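Local coordinates for NikO protein (Streptomyces tendae, PDB 4FQD), which acts as an enolpyruvyl transferase essential in nikkomycin biosynthesis, at residues His35-Thr40 against Glu54-Ile59; Glu267-Ile272 against Ala298-Leu303; Pro373-Leu378 against Leu416-Ala421. The protein carries 4 engineered substitutions. One frame throughout, in Å; residues are numbered along the deposited sequence.

Contact 1: residues His35-Thr40 against Glu54-Ile59; sequences HSLVTT and ENCPDI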
loop_
_atom_site.group_PDB
_atom_site.type_symbol
_atom_site.label_atom_id
_atom_site.label_comp_id
_atom_site.label_asym_id
_atom_site.label_seq_id
_atom_site.Cartn_x
_atom_site.Cartn_y
_atom_site.Cartn_z
ATOM N N HIS A 35 -2.487 -18.136 18.067
ATOM C CA HIS A 35 -1.264 -17.420 18.411
ATOM C C HIS A 35 -1.261 -16.933 19.861
ATOM O O HIS A 35 -0.209 -16.867 20.495
ATOM C CB HIS A 35 -1.034 -16.265 17.434
ATOM C CG HIS A 35 -0.844 -16.708 16.017
ATOM N ND1 HIS A 35 -1.543 -16.157 14.962
ATOM C CD2 HIS A 35 -0.037 -17.653 15.478
ATOM C CE1 HIS A 35 -1.175 -16.743 13.839
ATOM N NE2 HIS A 35 -0.261 -17.655 14.122
ATOM N N SER A 36 -2.439 -16.602 20.382
ATOM C CA SER A 36 -2.568 -16.217 21.785
ATOM C C SER A 36 -2.367 -17.428 22.685
ATOM O O SER A 36 -1.839 -17.314 23.791
ATOM C CB SER A 36 -3.936 -15.592 22.057
ATOM O OG SER A 36 -4.036 -14.309 21.471
ATOM N N LEU A 37 -2.805 -18.586 22.201
ATOM C CA LEU A 37 -2.611 -19.840 22.914
ATOM C C LEU A 37 -1.128 -20.123 23.108
ATOM O O LEU A 37 -0.698 -20.513 24.191
ATOM C CB LEU A 37 -3.266 -20.988 22.147
ATOM C CG LEU A 37 -2.892 -22.401 22.595
ATOM C CD1 LEU A 37 -3.307 -22.647 24.035
ATOM C CD2 LEU A 37 -3.525 -23.422 21.675
ATOM N N VAL A 38 -0.354 -19.919 22.048
ATOM C CA VAL A 38 1.088 -20.130 22.090
ATOM C C VAL A 38 1.757 -19.228 23.122
ATOM O O VAL A 38 2.532 -19.694 23.957
ATOM C CB VAL A 38 1.731 -19.885 20.710
ATOM C CG1 VAL A 38 3.246 -19.802 20.829
ATOM C CG2 VAL A 38 1.319 -20.976 19.731
ATOM N N THR A 39 1.442 -17.937 23.070
ATOM C CA THR A 39 2.062 -16.961 23.961
ATOM C C THR A 39 1.617 -17.124 25.413
ATOM O O THR A 39 2.385 -16.858 26.336
ATOM C CB THR A 39 1.791 -15.518 23.497
ATOM O OG1 THR A 39 0.382 -15.326 23.324
ATOM C CG2 THR A 39 2.498 -15.244 22.180
ATOM N N THR A 40 0.377 -17.560 25.613
ATOM C CA THR A 40 -0.133 -17.803 26.957
ATOM C C THR A 40 0.562 -19.014 27.574
ATOM O O THR A 40 0.955 -18.993 28.741
ATOM C CB THR A 40 -1.656 -18.032 26.956
ATOM O OG1 THR A 40 -2.311 -16.888 26.395
ATOM C CG2 THR A 40 -2.166 -18.258 28.371
ATOM N N GLU A 54 -9.322 -21.021 29.030
ATOM C CA GLU A 54 -10.646 -21.286 28.483
ATOM C C GLU A 54 -10.716 -20.858 27.022
ATOM O O GLU A 54 -9.869 -20.096 26.552
ATOM C CB GLU A 54 -11.723 -20.572 29.301
ATOM C CG GLU A 54 -11.687 -20.907 30.780
ATOM C CD GLU A 54 -13.071 -21.021 31.383
ATOM O OE1 GLU A 54 -14.046 -21.151 30.613
ATOM O OE2 GLU A 54 -13.184 -20.984 32.626
ATOM N N ASN A 55 -11.731 -21.350 26.315
ATOM C CA ASN A 55 -11.872 -21.120 24.881
ATOM C C ASN A 55 -10.600 -21.518 24.139
ATOM O O ASN A 55 -10.106 -20.784 23.285
ATOM C CB ASN A 55 -12.240 -19.660 24.589
ATOM C CG ASN A 55 -12.698 -19.445 23.156
ATOM O OD1 ASN A 55 -13.310 -20.324 22.549
ATOM N ND2 ASN A 55 -12.392 -18.275 22.607
ATOM N N CYS A 56 -10.063 -22.681 24.489
ATOM C CA CYS A 56 -8.844 -23.174 23.863
ATOM C C CYS A 56 -9.172 -23.998 22.625
ATOM O O CYS A 56 -9.975 -24.929 22.689
ATOM C CB CYS A 56 -8.024 -24.004 24.852
ATOM S SG CYS A 56 -6.481 -24.657 24.171
ATOM N N PRO A 57 -8.549 -23.655 21.490
ATOM C CA PRO A 57 -8.802 -24.349 20.224
ATOM C C PRO A 57 -8.269 -25.778 20.240
ATOM O O PRO A 57 -7.191 -26.033 20.779
ATOM C CB PRO A 57 -8.031 -23.506 19.205
ATOM C CG PRO A 57 -6.943 -22.866 19.995
ATOM C CD PRO A 57 -7.533 -22.597 21.349
ATOM N N ASP A 58 -9.028 -26.698 19.657
ATOM C CA ASP A 58 -8.609 -28.089 19.558
ATOM C C ASP A 58 -7.836 -28.308 18.262
ATOM O O ASP A 58 -8.360 -28.869 17.298
ATOM C CB ASP A 58 -9.823 -29.017 19.623
ATOM C CG ASP A 58 -9.436 -30.483 19.640
ATOM O OD1 ASP A 58 -8.292 -30.796 20.033
ATOM O OD2 ASP A 58 -10.281 -31.323 19.264
ATOM N N ILE A 59 -6.588 -27.852 18.244
ATOM C CA ILE A 59 -5.749 -27.960 17.059
ATOM C C ILE A 59 -4.441 -28.680 17.368
ATOM O O ILE A 59 -4.249 -29.191 18.472
ATOM C CB ILE A 59 -5.441 -26.573 16.462
ATOM C CG1 ILE A 59 -4.830 -25.660 17.527
ATOM C CG2 ILE A 59 -6.705 -25.949 15.893
ATOM C CD1 ILE A 59 -4.523 -24.263 17.032
#
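In the beta/alpha inverse barrel of this EPSP synthase family member, Leu37 of helix 34-44 packs against Cys56 and Pro57, which lie in the loop joining strand 50-54 to helix 60-71. The contact is a small apolar one, burying 126 Å² in all; Leu37 CA and Cys56 CA, the nearest pair of CA atoms, are 7.1 Å apart. The fork of the leucine does the touching, and its two branches divide the work. Leu37 CD1 rests on Cys56 SG at 3.8 Å, while Leu37 CD2 lies 3.8 Å from Pro57 CG and alongside the same ring's CD. The sulfur meets both methyls, since Leu37 CD2 is also 4.1 Å from Cys56 SG. Placing CG anti to the backbone N (chi1 167°) carries the fork to the loop, where the Leu37 and Pro57 side chains run past each other in opposite directions. Cys56 O is hydrogen-bonded to Tyr78 OH and Pro57 O to Thr62 OG1, so backbone oxygens beside the apolar patch are engaged. On the helix, Ser36 O takes two donors from Thr40, its N at 2.9 Å and its OG1 at 2.7 Å; they arrive from opposite faces of the carbonyl plane, OG1 standing 36° out of it.

Contact 2: residues Glu267-Ile272 against Ala298-Leu303; sequences EVVTWI and APEFDL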
loop_
_atom_site.group_PDB
_atom_site.type_symbol
_atom_site.label_atom_id
_atom_site.label_comp_id
_atom_site.label_asym_id
_atom_site.label_seq_id
_atom_site.Cartn_x
_atom_site.Cartn_y
_atom_site.Cartn_z
ATOM N N GLU A 267 -9.812 -16.912 11.790
ATOM C CA GLU A 267 -11.004 -17.739 11.638
ATOM C C GLU A 267 -12.227 -16.854 11.431
ATOM O O GLU A 267 -13.110 -17.179 10.638
ATOM C CB GLU A 267 -11.212 -18.649 12.849
ATOM C CG GLU A 267 -12.393 -19.597 12.691
ATOM C CD GLU A 267 -12.691 -20.397 13.944
ATOM O OE1 GLU A 267 -11.957 -20.241 14.942
ATOM O OE2 GLU A 267 -13.665 -21.180 13.928
ATOM N N VAL A 268 -12.268 -15.732 12.146
ATOM C CA VAL A 268 -13.347 -14.764 11.989
ATOM C C VAL A 268 -13.357 -14.220 10.565
ATOM O O VAL A 268 -14.405 -14.164 9.921
ATOM C CB VAL A 268 -13.215 -13.593 12.985
ATOM C CG1 VAL A 268 -14.243 -12.513 12.679
ATOM C CG2 VAL A 268 -13.369 -14.092 14.412
ATOM N N VAL A 269 -12.181 -13.830 10.081
ATOM C CA VAL A 269 -12.023 -13.360 8.710
ATOM C C VAL A 269 -12.494 -14.422 7.723
ATOM O O VAL A 269 -13.207 -14.122 6.763
ATOM C CB VAL A 269 -10.550 -13.010 8.405
ATOM C CG1 VAL A 269 -10.373 -12.660 6.932
ATOM C CG2 VAL A 269 -10.079 -11.868 9.290
ATOM N N THR A 270 -12.102 -15.666 7.981
ATOM C CA THR A 270 -12.446 -16.790 7.117
ATOM C C THR A 270 -13.955 -16.981 6.999
ATOM O O THR A 270 -14.475 -17.208 5.908
ATOM C CB THR A 270 -11.808 -18.099 7.624
ATOM O OG1 THR A 270 -10.389 -17.931 7.734
ATOM C CG2 THR A 270 -12.105 -19.245 6.669
ATOM N N TRP A 271 -14.655 -16.882 8.124
ATOM C CA TRP A 271 -16.100 -17.080 8.134
ATOM C C TRP A 271 -16.859 -15.902 7.531
ATOM O O TRP A 271 -17.909 -16.084 6.914
ATOM C CB TRP A 271 -16.601 -17.377 9.550
ATOM C CG TRP A 271 -16.230 -18.741 10.036
ATOM C CD1 TRP A 271 -15.459 -19.044 11.120
ATOM C CD2 TRP A 271 -16.604 -19.992 9.448
ATOM N NE1 TRP A 271 -15.335 -20.406 11.247
ATOM C CE2 TRP A 271 -16.030 -21.011 10.231
ATOM C CE3 TRP A 271 -17.374 -20.350 8.335
ATOM C CZ2 TRP A 271 -16.198 -22.361 9.940
ATOM C CZ3 TRP A 271 -17.540 -21.690 8.048
ATOM C CH2 TRP A 271 -16.955 -22.681 8.847
ATOM N N ILE A 272 -16.330 -14.698 7.716
ATOM C CA ILE A 272 -16.914 -13.511 7.102
ATOM C C ILE A 272 -16.812 -13.623 5.584
ATOM O O ILE A 272 -17.764 -13.321 4.862
ATOM C CB ILE A 272 -16.221 -12.222 7.583
ATOM C CG1 ILE A 272 -16.517 -11.982 9.066
ATOM C CG2 ILE A 272 -16.676 -11.027 6.761
ATOM C CD1 ILE A 272 -15.797 -10.784 9.648
ATOM N N ALA A 298 -9.477 -4.305 13.178
ATOM C CA ALA A 298 -9.844 -2.977 12.679
ATOM C C ALA A 298 -9.296 -2.625 11.284
ATOM O O ALA A 298 -10.023 -2.047 10.476
ATOM C CB ALA A 298 -9.479 -1.893 13.699
ATOM N N PRO A 299 -8.018 -2.954 10.998
ATOM C CA PRO A 299 -7.553 -2.713 9.626
ATOM C C PRO A 299 -8.328 -3.541 8.604
ATOM O O PRO A 299 -8.660 -3.036 7.531
ATOM C CB PRO A 299 -6.093 -3.171 9.669
ATOM C CG PRO A 299 -5.692 -3.012 11.086
ATOM C CD PRO A 299 -6.910 -3.367 11.880
ATOM N N GLU A 300 -8.612 -4.795 8.943
ATOM C CA GLU A 300 -9.388 -5.669 8.070
ATOM C C GLU A 300 -10.810 -5.154 7.873
ATOM O O GLU A 300 -11.339 -5.180 6.762
ATOM C CB GLU A 300 -9.426 -7.097 8.623
ATOM C CG GLU A 300 -8.188 -7.929 8.328
ATOM C CD GLU A 300 -7.036 -7.639 9.270
ATOM O OE1 GLU A 300 -7.185 -6.765 10.150
ATOM O OE2 GLU A 300 -5.980 -8.292 9.132
ATOM N N PHE A 301 -11.424 -4.685 8.955
ATOM C CA PHE A 301 -12.803 -4.206 8.903
ATOM C C PHE A 301 -12.939 -2.874 8.174
ATOM O O PHE A 301 -13.992 -2.570 7.613
ATOM C CB PHE A 301 -13.403 -4.122 10.309
ATOM C CG PHE A 301 -14.071 -5.389 10.754
ATOM C CD1 PHE A 301 -13.319 -6.473 11.178
ATOM C CD2 PHE A 301 -15.452 -5.502 10.740
ATOM C CE1 PHE A 301 -13.932 -7.643 11.584
ATOM C CE2 PHE A 301 -16.070 -6.669 11.145
ATOM C CZ PHE A 301 -15.310 -7.740 11.568
ATOM N N ASP A 302 -11.874 -2.079 8.183
ATOM C CA ASP A 302 -11.863 -0.836 7.426
ATOM C C ASP A 302 -11.879 -1.151 5.935
ATOM O O ASP A 302 -12.498 -0.440 5.145
ATOM C CB ASP A 302 -10.639 0.009 7.779
ATOM C CG ASP A 302 -10.531 1.259 6.930
ATOM O OD1 ASP A 302 -11.390 2.154 7.075
ATOM O OD2 ASP A 302 -9.586 1.350 6.118
ATOM N N LEU A 303 -11.199 -2.230 5.561
ATOM C CA LEU A 303 -11.200 -2.697 4.181
ATOM C C LEU A 303 -12.569 -3.238 3.790
ATOM O O LEU A 303 -13.075 -2.938 2.710
ATOM C CB LEU A 303 -10.136 -3.772 3.975
ATOM C CG LEU A 303 -8.687 -3.289 3.927
ATOM C CD1 LEU A 303 -7.748 -4.470 3.781
ATOM C CD2 LEU A 303 -8.495 -2.304 2.786
#
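Ile272 and Phe301 meet at about a right angle: the extended arm of the isoleucine points its terminal methyl at the far end of the phenyl ring. Ile272 CD1 is 3.6 Å from Phe301 CZ and 4.1 Å from Phe301 CE1, an oblique approach to the ring. The torsions account for the reach, because Ile272 CG1 lies anti to the carbonyl carbon and CD1 continues the chain almost straight (chi2 176°). The CB of Phe301 sets off to the side of the partner helix, and the length of the ring then brings CZ to the methyl.

A second, looser pair sits nearer the N-terminal side of both segments. Val269 CG2 stands 4.5 Å from Glu300 CG, so the valine meets the aliphatic part of the glutamate; Glu300 OE2 is hydrogen-bonded to Phe340 N and to Ser343 OG. These two pairs join helix 265-278 to helix 298-307 within one domain of the inside-out barrel fold of the EPSP synthase family, and Val311 of strand 311-313 touches both Ile272 and Phe301. Val269 CA and Glu300 CA, the nearest CA pair, are 8.2 Å apart, and the interface buries 126 Å².

Elsewhere on helix 265-278, the indole of Trp271 has its own anchor. Trp271 NE1 donates to Glu267 OE2 over 3.3 Å, with the N-H pointing at the oxygen at 159°. The carboxylate comes to the ring edge in plane, only 3° off, offering its anti lone pair, while Glu267 OE1 takes Ser31 N.

Contact 3: residues Pro373-Leu378 against Leu416-Ala421; sequences PELEAL and LLAALA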
loop_
_atom_site.group_PDB
_atom_site.type_symbol
_atom_site.label_atom_id
_atom_site.label_comp_id
_atom_site.label_asym_id
_atom_site.label_seq_id
_atom_site.Cartn_x
_atom_site.Cartn_y
_atom_site.Cartn_z
ATOM N N PRO A 373 -1.761 -18.903 -8.199
ATOM C CA PRO A 373 -1.843 -19.717 -9.419
ATOM C C PRO A 373 -2.961 -20.755 -9.358
ATOM O O PRO A 373 -3.445 -21.200 -10.398
ATOM C CB PRO A 373 -0.481 -20.419 -9.466
ATOM C CG PRO A 373 0.417 -19.565 -8.639
ATOM C CD PRO A 373 -0.451 -19.051 -7.540
ATOM N N GLU A 374 -3.365 -21.132 -8.149
ATOM C CA GLU A 374 -4.435 -22.105 -7.975
ATOM C C GLU A 374 -5.801 -21.453 -8.166
ATOM O O GLU A 374 -6.716 -22.064 -8.717
ATOM C CB GLU A 374 -4.340 -22.769 -6.602
ATOM C CG GLU A 374 -3.017 -23.471 -6.357
ATOM C CD GLU A 374 -2.705 -24.506 -7.420
ATOM O OE1 GLU A 374 -3.545 -25.402 -7.648
ATOM O OE2 GLU A 374 -1.619 -24.419 -8.033
ATOM N N LEU A 375 -5.932 -20.211 -7.708
ATOM C CA LEU A 375 -7.149 -19.439 -7.932
ATOM C C LEU A 375 -7.314 -19.135 -9.416
ATOM O O LEU A 375 -8.431 -18.979 -9.907
ATOM C CB LEU A 375 -7.117 -18.131 -7.138
ATOM C CG LEU A 375 -7.290 -18.218 -5.622
ATOM C CD1 LEU A 375 -7.204 -16.832 -5.004
ATOM C CD2 LEU A 375 -8.614 -18.878 -5.273
ATOM N N GLU A 376 -6.188 -19.052 -10.118
ATOM C CA GLU A 376 -6.179 -18.795 -11.553
ATOM C C GLU A 376 -6.884 -19.917 -12.309
ATOM O O GLU A 376 -7.571 -19.677 -13.301
ATOM C CB GLU A 376 -4.739 -18.665 -12.055
ATOM C CG GLU A 376 -4.609 -18.047 -13.435
ATOM C CD GLU A 376 -4.366 -16.553 -13.378
ATOM O OE1 GLU A 376 -3.864 -16.076 -12.339
ATOM O OE2 GLU A 376 -4.678 -15.857 -14.366
ATOM N N ALA A 377 -6.706 -21.145 -11.828
ATOM C CA ALA A 377 -7.302 -22.319 -12.455
ATOM C C ALA A 377 -8.823 -22.304 -12.356
ATOM O O ALA A 377 -9.514 -22.878 -13.198
ATOM C CB ALA A 377 -6.740 -23.591 -11.835
ATOM N N LEU A 378 -9.341 -21.644 -11.325
ATOM C CA LEU A 378 -10.782 -21.574 -11.110
ATOM C C LEU A 378 -11.443 -20.500 -11.970
ATOM O O LEU A 378 -12.663 -20.485 -12.127
ATOM C CB LEU A 378 -11.096 -21.337 -9.632
ATOM C CG LEU A 378 -10.750 -22.485 -8.681
ATOM C CD1 LEU A 378 -11.108 -22.118 -7.251
ATOM C CD2 LEU A 378 -11.455 -23.766 -9.102
ATOM N N LEU A 416 -10.537 -23.759 -0.734
ATOM C CA LEU A 416 -11.718 -24.531 -0.381
ATOM C C LEU A 416 -12.977 -23.674 -0.474
ATOM O O LEU A 416 -14.023 -24.142 -0.920
ATOM C CB LEU A 416 -11.571 -25.111 1.028
ATOM C CG LEU A 416 -12.717 -25.978 1.548
ATOM C CD1 LEU A 416 -13.038 -27.090 0.563
ATOM C CD2 LEU A 416 -12.362 -26.555 2.909
ATOM N N LEU A 417 -12.866 -22.416 -0.057
ATOM C CA LEU A 417 -13.989 -21.488 -0.120
ATOM C C LEU A 417 -14.332 -21.142 -1.564
ATOM O O LEU A 417 -15.505 -21.068 -1.933
ATOM C CB LEU A 417 -13.677 -20.209 0.660
ATOM C CG LEU A 417 -13.453 -20.352 2.166
ATOM C CD1 LEU A 417 -13.191 -18.993 2.795
ATOM C CD2 LEU A 417 -14.642 -21.034 2.825
ATOM N N ALA A 418 -13.301 -20.930 -2.375
ATOM C CA ALA A 418 -13.484 -20.594 -3.781
ATOM C C ALA A 418 -14.059 -21.774 -4.559
ATOM O O ALA A 418 -14.864 -21.592 -5.473
ATOM C CB ALA A 418 -12.168 -20.142 -4.392
ATOM N N ALA A 419 -13.645 -22.981 -4.188
ATOM C CA ALA A 419 -14.134 -24.194 -4.835
ATOM C C ALA A 419 -15.621 -24.402 -4.568
ATOM O O ALA A 419 -16.349 -24.909 -5.421
ATOM C CB ALA A 419 -13.338 -25.401 -4.370
ATOM N N LEU A 420 -16.066 -24.005 -3.380
ATOM C CA LEU A 420 -17.468 -24.146 -2.997
ATOM C C LEU A 420 -18.375 -23.210 -3.792
ATOM O O LEU A 420 -19.594 -23.375 -3.803
ATOM C CB LEU A 420 -17.641 -23.906 -1.496
ATOM C CG LEU A 420 -17.113 -25.002 -0.570
ATOM C CD1 LEU A 420 -17.154 -24.548 0.881
ATOM C CD2 LEU A 420 -17.911 -26.284 -0.753
ATOM N N ALA A 421 -17.776 -22.225 -4.453
ATOM C CA ALA A 421 -18.531 -21.291 -5.278
ATOM C C ALA A 421 -18.713 -21.838 -6.690
ATOM O O ALA A 421 -19.662 -21.480 -7.386
ATOM C CB ALA A 421 -17.838 -19.940 -5.318
#
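This is a small apolar helix-helix contact, in which helix 372-378 lies against the C-terminal part of helix 409-419, far from the centre of the chain. Leu375 and Leu378, three residues apart in sequence, both reach the single methyl of Ala418. Leu378 CD1 comes to 3.6 Å from Ala418 CB, and Leu375 CD2 approaches the same CB to 3.9 Å. Leu378 makes the closer and broader contact: its CD1 also sits 4.0 Å from Ala418 C and 4.1 Å from Ala419 N, lying over the backbone as well as the methyl. Both leucines set CG anti to the carbonyl carbon (chi1 -67° for Leu378), with a trans second torsion that extends the branch.

The nearest CA pairs are Leu375 CA with Ala418 CA at 7.7 Å and Leu378 CA with Ala419 CA at 7.6 Å; Ala418 and Ala419 present small side chains there. Leu378 also touches Thr402 and Leu404 of strand 402-405, which places helix 372-378 against that strand, and Glu374 OE1 is hydrogen-bonded to Arg405 N. No hydrogen bond crosses between the two segments. With four buried residues and 117 Å² of buried surface, the join rests on van der Waals contact of two leucine methyls with one alanine methyl, without directional bonds.

Read from the N terminus, the three contacts follow one another in series, with no nesting and no crossing. Contact 1 closes a short loop of 13 residues, bringing helix 34-44 to the loop after strand 50-54. Contact 2 then spans 25 residues, among them strand 283-286, to pair helices 265-278 and 298-307. Contact 3 closes the longest loop, 37 residues, uniting helix 372-378 with helix 409-419. Contacts 1 and 2 do not touch, with nearest atoms about 7 Å apart, and contacts 1 and 3 are farther apart still. Contacts 2 and 3 do touch: Thr270 O packs on Leu417 CD1 at 3.8 Å, so helix 265-278 of contact 2 packs against helix 409-419 of contact 3.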